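Local coordinates for putative ABC transporter, periplasmic binding protein, amino acid (PDB 2YLN) that probably serves as the periplasmic receptor that captures L-cystine and delivers it to an ABC transporter of Neisseria gonorrhoeae, at residues V84-T87 / R88-E92; T197-Q201 / K202-A206. The protein carries 1 engineered substitution. One frame throughout, in Å; residues are numbered along the deposited sequence.

Contact 1 of 2, residues V84-T87 / R88-E92; sequences VEVT and RAVAE
Arg88 lays its guanidinium beside Val84, one turn earlier in the helix, and CG1 of Val84 stands 3.5 Å above one face of that plane, displaced toward the rim. The two side chains run alongside each other in the same direction. In Val84 the first torsion (chi1 170°) turns CG1 anti to the backbone N, and this is the branch that meets the arginine. Arg88 starts with CG beside its own backbone N (chi1 -70°) and then stays extended to NE, which carries NH1 back along the helix to Glu85. There Arg88 NH1 forms a salt bridge with Glu85 OE2 at 3.0 Å, and its bond to Glu85 OE1, at 3.3 Å, is weak. The carboxylate carbon sits at the guanidinium edge, near its plane, yet the two flat groups are turned 51° apart, so this is not a coplanar two-pronged pair. Both ends have further partners: Glu85 OE2 bonds to Thr80 OG1, and Arg88 NH1 to Leu79 O, fixing the pair to the chain just before the helix. On another side of the helix, Val86 CG1 and Val90 CG2 meet at 4.3 Å, and the same Val90 methyl lies 3.3 Å from Val86 O, which accepts the Val90 N-H at 2.8 Å. Thr87 OG1 turns back to bond Asp83 O, while Thr87 O receives Ala91 N at 2.9 Å. Val90 packs on Ile259 of helix 249-264 and Val86 on Leu268 and Leu271 of helix 267-276; Val84, Thr87 and Arg88 touch Phe100 of strand 97-102. This is a regular alpha-helix with an i to i+3 salt bridge, serving as the helical element between parallel strands 58-63 and 97-102 in the alpha/beta fold of family 3 solute-binding proteins.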
ATOM      1  N   VAL A  84      -0.018  -8.794   3.218  1.00  4.17           N
ATOM      2  CA  VAL A  84       0.048  -9.596   4.426  1.00  4.72           C
ATOM      3  C   VAL A  84       0.574 -11.008   4.094  1.00  4.50           C
ATOM      4  O   VAL A  84       1.425 -11.543   4.819  1.00  5.10           O
ATOM      5  CB  VAL A  84      -1.337  -9.645   5.108  1.00  4.98           C
ATOM      6  CG1 VAL A  84      -1.377 -10.656   6.238  1.00  6.15           C
ATOM      7  CG2 VAL A  84      -1.690  -8.255   5.613  1.00  5.98           C
ATOM      8  N   GLU A  85       0.003 -11.640   3.079  1.00  4.83           N
ATOM      9  CA  GLU A  85       0.393 -12.993   2.724  1.00  5.03           C
ATOM     10  C   GLU A  85       1.835 -13.042   2.210  1.00  4.92           C
ATOM     11  O   GLU A  85       2.562 -13.975   2.510  1.00  5.67           O
ATOM     12  CB  GLU A  85      -0.604 -13.629   1.763  1.00  5.33           C
ATOM     13  CG  GLU A  85      -2.008 -13.735   2.302  1.00  6.67           C
ATOM     14  CD  GLU A  85      -2.227 -14.514   3.584  1.00  7.32           C
ATOM     15  OE1 GLU A  85      -1.297 -15.194   4.074  1.00 10.92           O
ATOM     16  OE2 GLU A  85      -3.338 -14.459   4.109  1.00  9.76           O
ATOM     17  N   VAL A  86       2.273 -12.037   1.434  1.00  4.76           N
ATOM     18  CA  VAL A  86       3.643 -11.981   1.023  1.00  4.97           C
ATOM     19  C   VAL A  86       4.555 -11.907   2.265  1.00  4.88           C
ATOM     20  O   VAL A  86       5.552 -12.590   2.363  1.00  4.96           O
ATOM     21  CB  VAL A  86       3.919 -10.795   0.087  1.00  5.40           C
ATOM     22  CG1 VAL A  86       5.396 -10.593  -0.132  1.00  6.58           C
ATOM     23  CG2 VAL A  86       3.267 -11.016  -1.277  1.00  6.74           C
ATOM     24  N   THR A  87       4.176 -11.042   3.230  1.00  4.60           N
ATOM     25  CA  THR A  87       4.973 -10.853   4.414  1.00  4.42           C
ATOM     26  C   THR A  87       5.058 -12.132   5.226  1.00  5.11           C
ATOM     27  O   THR A  87       6.107 -12.509   5.742  1.00  5.56           O
ATOM     28  CB  THR A  87       4.464  -9.671   5.234  1.00  5.15           C
ATOM     29  OG1 THR A  87       4.531  -8.485   4.471  1.00  5.93           O
ATOM     30  CG2 THR A  87       5.301  -9.474   6.513  1.00  7.30           C
ATOM     31  N   ARG A  88       3.936 -12.860   5.357  1.00  5.00           N
ATOM     32  CA  ARG A  88       3.959 -14.147   6.039  1.00  6.03           C
ATOM     33  C   ARG A  88       4.928 -15.104   5.345  1.00  5.76           C
ATOM     34  O   ARG A  88       5.651 -15.845   6.009  1.00  6.26           O
ATOM     35  CB  ARG A  88       2.581 -14.782   6.177  1.00  5.86           C
ATOM     36  CG  ARG A  88       1.687 -14.071   7.146  1.00  6.87           C
ATOM     37  CD  ARG A  88       0.398 -14.846   7.319  1.00  9.31           C
ATOM     38  NE  ARG A  88      -0.506 -14.217   8.290  1.00  9.99           N
ATOM     39  CZ  ARG A  88      -1.736 -13.796   8.055  1.00 10.05           C
ATOM     40  NH1 ARG A  88      -2.377 -13.944   6.911  1.00  9.30           N
ATOM     41  NH2 ARG A  88      -2.369 -13.169   9.050  1.00 10.95           N
ATOM     42  N   ALA A  89       4.916 -15.125   4.020  1.00  5.64           N
ATOM     43  CA  ALA A  89       5.788 -16.037   3.261  1.00  5.86           C
ATOM     44  C   ALA A  89       7.232 -15.616   3.450  1.00  6.61           C
ATOM     45  O   ALA A  89       8.113 -16.491   3.580  1.00  7.14           O
ATOM     46  CB  ALA A  89       5.355 -16.025   1.805  1.00  7.27           C
ATOM     47  N   VAL A  90       7.536 -14.312   3.462  1.00  5.15           N
ATOM     48  CA  VAL A  90       8.876 -13.821   3.746  1.00  6.09           C
ATOM     49  C   VAL A  90       9.297 -14.300   5.126  1.00  6.96           C
ATOM     50  O   VAL A  90      10.454 -14.759   5.327  1.00  7.10           O
ATOM     51  CB  VAL A  90       8.958 -12.308   3.591  1.00  5.40           C
ATOM     52  CG1 VAL A  90      10.224 -11.744   4.200  1.00  6.64           C
ATOM     53  CG2 VAL A  90       8.809 -11.900   2.123  1.00  6.27           C
ATOM     54  N   ALA A  91       8.457 -14.105   6.144  1.00  6.52           N
ATOM     55  CA  ALA A  91       8.817 -14.465   7.499  1.00  6.70           C
ATOM     56  C   ALA A  91       9.140 -15.942   7.582  1.00  8.23           C
ATOM     57  O   ALA A  91      10.090 -16.350   8.278  1.00  9.72           O
ATOM     58  CB  ALA A  91       7.658 -14.101   8.431  1.00  8.50           C
ATOM     59  N   GLU A  92       8.346 -16.787   6.924  0.60  7.63           N
ATOM     60  CA  GLU A  92       8.685 -18.208   6.964  0.60  8.55           C
ATOM     61  C   GLU A  92      10.028 -18.489   6.328  0.60  8.38           C
ATOM     62  O   GLU A  92      10.831 -19.235   6.887  0.60  8.62           O
ATOM     63  CB  GLU A  92       7.606 -18.939   6.253  0.60 10.01           C
ATOM     64  CG  GLU A  92       7.695 -20.411   6.367  0.60 12.40           C
ATOM     65  CD  GLU A  92       7.084 -20.801   7.764  0.60 20.50           C
ATOM     66  OE1 GLU A  92       7.702 -20.421   8.810  0.60 31.94           O
ATOM     67  OE2 GLU A  92       5.983 -21.430   7.825  0.60 36.49           O
TER

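Contact 2 of 2, residues T197-Q201 / K202-A206; sequences TLIEQ and KRADA
Gln201 OE1 is held from the side by two nitrogens of Arg203: NE at 2.9 Å from Gln201 OE1, and NH2 at 2.8 Å from the same oxygen. The oxygen lies only 7° out of the guanidinium plane, at its edge, although the amide and guanidinium planes are 43° apart. Gln201 is extended beyond CG, whereas Arg203 bends at chi3 (-69°), and this bend brings NE and NH2 round to one acceptor. The backbone of the same turn forms a Schellman motif. With its positive phi, Lys202 turns the chain out of helix 192-200, and Arg203 N bonds Leu198 O at 2.9 Å. The other bond, Lys202 N to Ile199 O at 3.0 Å, comes from above the carbonyl plane and not along a lone pair. Past the turn, Leu198 CB rests on Ala204 CB at 3.9 Å. Ile199 has CG1 anti to its carbonyl carbon, and its chain runs on so that CD1 comes within 3.5 Å of Ala206 C. One water donates to both Ile199 O and Ala204 O. Leu198 O thus takes a turn N-H, and Ile199 O a turn N-H and a water, while the neutral amide oxygen accepts twice from the arginine, which probably keeps its positive charge close to the negative end of the helix dipole.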
ATOM      1  N   THR A 197     -17.214   6.379  -0.488  1.00  7.22           N
ATOM      2  CA  THR A 197     -18.464   6.776   0.141  1.00  7.73           C
ATOM      3  C   THR A 197     -18.733   8.257  -0.083  1.00  8.13           C
ATOM      4  O   THR A 197     -19.840   8.666  -0.466  1.00  8.52           O
ATOM      5  CB  THR A 197     -18.466   6.447   1.618  1.00  8.87           C
ATOM      6  OG1 THR A 197     -18.447   5.023   1.704  1.00  9.96           O
ATOM      7  CG2 THR A 197     -19.722   7.023   2.322  1.00 10.24           C
ATOM      8  N   LEU A 198     -17.739   9.083   0.180  0.50  7.98           N
ATOM      9  CA  LEU A 198     -17.958  10.516   0.030  0.50  8.35           C
ATOM     10  C   LEU A 198     -18.340  10.840  -1.399  0.50  8.30           C
ATOM     11  O   LEU A 198     -19.322  11.553  -1.651  0.50  9.33           O
ATOM     12  CB  LEU A 198     -16.749  11.335   0.457  0.50  9.62           C
ATOM     13  CG  LEU A 198     -16.409  11.381   1.944  0.50 11.57           C
ATOM     14  CD1 LEU A 198     -17.628  11.625   2.789  0.50 11.77           C
ATOM     15  CD2 LEU A 198     -15.728  10.155   2.444  0.50 16.82           C
ATOM     16  N   ILE A 199     -17.639  10.272  -2.381  1.00  7.90           N
ATOM     17  CA  ILE A 199     -17.985  10.585  -3.776  1.00  8.16           C
ATOM     18  C   ILE A 199     -19.343  10.090  -4.155  1.00  8.58           C
ATOM     19  O   ILE A 199     -20.126  10.799  -4.779  1.00  9.18           O
ATOM     20  CB  ILE A 199     -16.882  10.019  -4.707  1.00  8.36           C
ATOM     21  CG1 ILE A 199     -15.521  10.636  -4.380  1.00  8.41           C
ATOM     22  CG2 ILE A 199     -17.271  10.272  -6.173  1.00 11.15           C
ATOM     23  CD1 ILE A 199     -14.351   9.925  -5.107  1.00 11.31           C
ATOM     24  N   GLU A 200     -19.687   8.893  -3.698  1.00  8.56           N
ATOM     25  CA  GLU A 200     -21.009   8.360  -3.917  1.00  9.38           C
ATOM     26  C   GLU A 200     -22.109   9.234  -3.386  1.00  9.20           C
ATOM     27  O   GLU A 200     -23.217   9.334  -3.982  1.00 12.55           O
ATOM     28  CB  GLU A 200     -21.150   6.933  -3.331  1.00  9.35           C
ATOM     29  CG  GLU A 200     -20.274   5.913  -3.982  1.00  9.67           C
ATOM     30  CD  GLU A 200     -19.771   4.790  -3.154  1.00 12.07           C
ATOM     31  OE1 GLU A 200     -20.194   4.610  -2.010  1.00 13.23           O
ATOM     32  OE2 GLU A 200     -18.936   4.014  -3.759  1.00 13.08           O
ATOM     33  N   GLN A 201     -21.874   9.842  -2.246  1.00  9.39           N
ATOM     34  CA  GLN A 201     -22.816  10.694  -1.558  1.00  9.07           C
ATOM     35  C   GLN A 201     -22.753  12.161  -1.996  1.00 10.49           C
ATOM     36  O   GLN A 201     -23.464  12.973  -1.451  1.00 11.50           O
ATOM     37  CB  GLN A 201     -22.601  10.530  -0.037  1.00  9.94           C
ATOM     38  CG  GLN A 201     -22.994   9.202   0.464  1.00  8.96           C
ATOM     39  CD  GLN A 201     -22.721   8.974   1.926  1.00  8.66           C
ATOM     40  OE1 GLN A 201     -21.935   9.713   2.509  1.00  9.51           O
ATOM     41  NE2 GLN A 201     -23.407   7.954   2.535  1.00  8.92           N
ATOM     42  N   LYS A 202     -21.891  12.451  -2.952  1.00 10.22           N
ATOM     43  CA  LYS A 202     -21.679  13.816  -3.479  1.00 11.85           C
ATOM     44  C   LYS A 202     -21.202  14.768  -2.372  1.00 11.48           C
ATOM     45  O   LYS A 202     -21.371  15.979  -2.441  1.00 17.24           O
ATOM     46  CB  LYS A 202     -22.915  14.296  -4.288  1.00 13.11           C
ATOM     47  CG  LYS A 202     -23.287  13.310  -5.438  1.00 16.58           C
ATOM     48  CD  LYS A 202     -24.530  13.786  -6.237  1.00 23.33           C
ATOM     49  CE  LYS A 202     -24.882  12.835  -7.365  1.00 28.20           C
ATOM     50  NZ  LYS A 202     -26.042  13.344  -8.209  1.00 34.43           N
ATOM     51  N   ARG A 203     -20.433  14.230  -1.427  1.00 10.77           N
ATOM     52  CA  ARG A 203     -19.758  14.973  -0.372  1.00 11.59           C
ATOM     53  C   ARG A 203     -18.307  15.281  -0.719  1.00 11.32           C
ATOM     54  O   ARG A 203     -17.655  16.046  -0.014  1.00 13.34           O
ATOM     55  CB  ARG A 203     -19.878  14.254   0.981  1.00 11.64           C
ATOM     56  CG  ARG A 203     -21.368  14.085   1.436  1.00 14.10           C
ATOM     57  CD  ARG A 203     -21.472  13.699   2.853  1.00 18.33           C
ATOM     58  NE  ARG A 203     -21.029  12.416   3.083  1.00 18.15           N
ATOM     59  CZ  ARG A 203     -20.296  12.046   4.153  1.00 20.98           C
ATOM     60  NH1 ARG A 203     -19.614  12.882   4.894  1.00 25.97           N
ATOM     61  NH2 ARG A 203     -20.056  10.782   4.326  1.00 17.30           N
ATOM     62  N   ALA A 204     -17.750  14.618  -1.694  1.00  9.34           N
ATOM     63  CA  ALA A 204     -16.498  14.966  -2.334  1.00  9.01           C
ATOM     64  C   ALA A 204     -16.610  14.669  -3.804  1.00  8.78           C
ATOM     65  O   ALA A 204     -17.556  13.945  -4.198  1.00  9.78           O
ATOM     66  CB  ALA A 204     -15.357  14.182  -1.739  1.00  8.92           C
ATOM     67  N   ASP A 205     -15.714  15.128  -4.649  0.70  8.78           N
ATOM     68  CA  ASP A 205     -15.909  14.911  -6.098  0.70  8.90           C
ATOM     69  C   ASP A 205     -14.891  13.965  -6.722  0.70  7.37           C
ATOM     70  O   ASP A 205     -15.135  13.482  -7.819  0.70  7.98           O
ATOM     71  CB  ASP A 205     -15.868  16.259  -6.833  0.70 10.66           C
ATOM     72  CG  ASP A 205     -17.037  17.154  -6.495  0.70 13.62           C
ATOM     73  OD1 ASP A 205     -18.112  16.596  -6.202  0.70 18.44           O
ATOM     74  OD2 ASP A 205     -16.894  18.372  -6.615  0.70 19.87           O
ATOM     75  N   ALA A 206     -13.753  13.730  -6.052  1.00  7.21           N
ATOM     76  CA  ALA A 206     -12.701  12.934  -6.655  1.00  6.90           C
ATOM     77  C   ALA A 206     -11.861  12.283  -5.612  1.00  6.08           C
ATOM     78  O   ALA A 206     -11.805  12.702  -4.479  1.00  6.42           O
ATOM     79  CB  ALA A 206     -11.833  13.780  -7.575  1.00  8.52           C
TER
HETATM   80  O   HOH W   1     -19.471  13.197  -6.241  1.00 14.99           O

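Going from the N terminus, contact 1 (84-92) comes first, within helix 82-94, and contact 2 (197-206) follows over a hundred residues later, where helix 192-200 gives way to strand 206-210. Contact 1 closes no loop beyond successive helical turns, and contact 2 closes the single turn that ends its helix; they lie in series, neither crossing nor enclosing the other. Their centres are 35 Å apart, on opposite sides of the chain's centre, and their nearest atoms are about 22 Å apart. Contact 1 joins its helix to strand 97-102 and the C-terminal helices; contact 2 ties its helix end to strands 142-151 and 166-169. Between these two regions the cysteine molecules are bound, the side chain of Val84 lying about 12 Å from one of them.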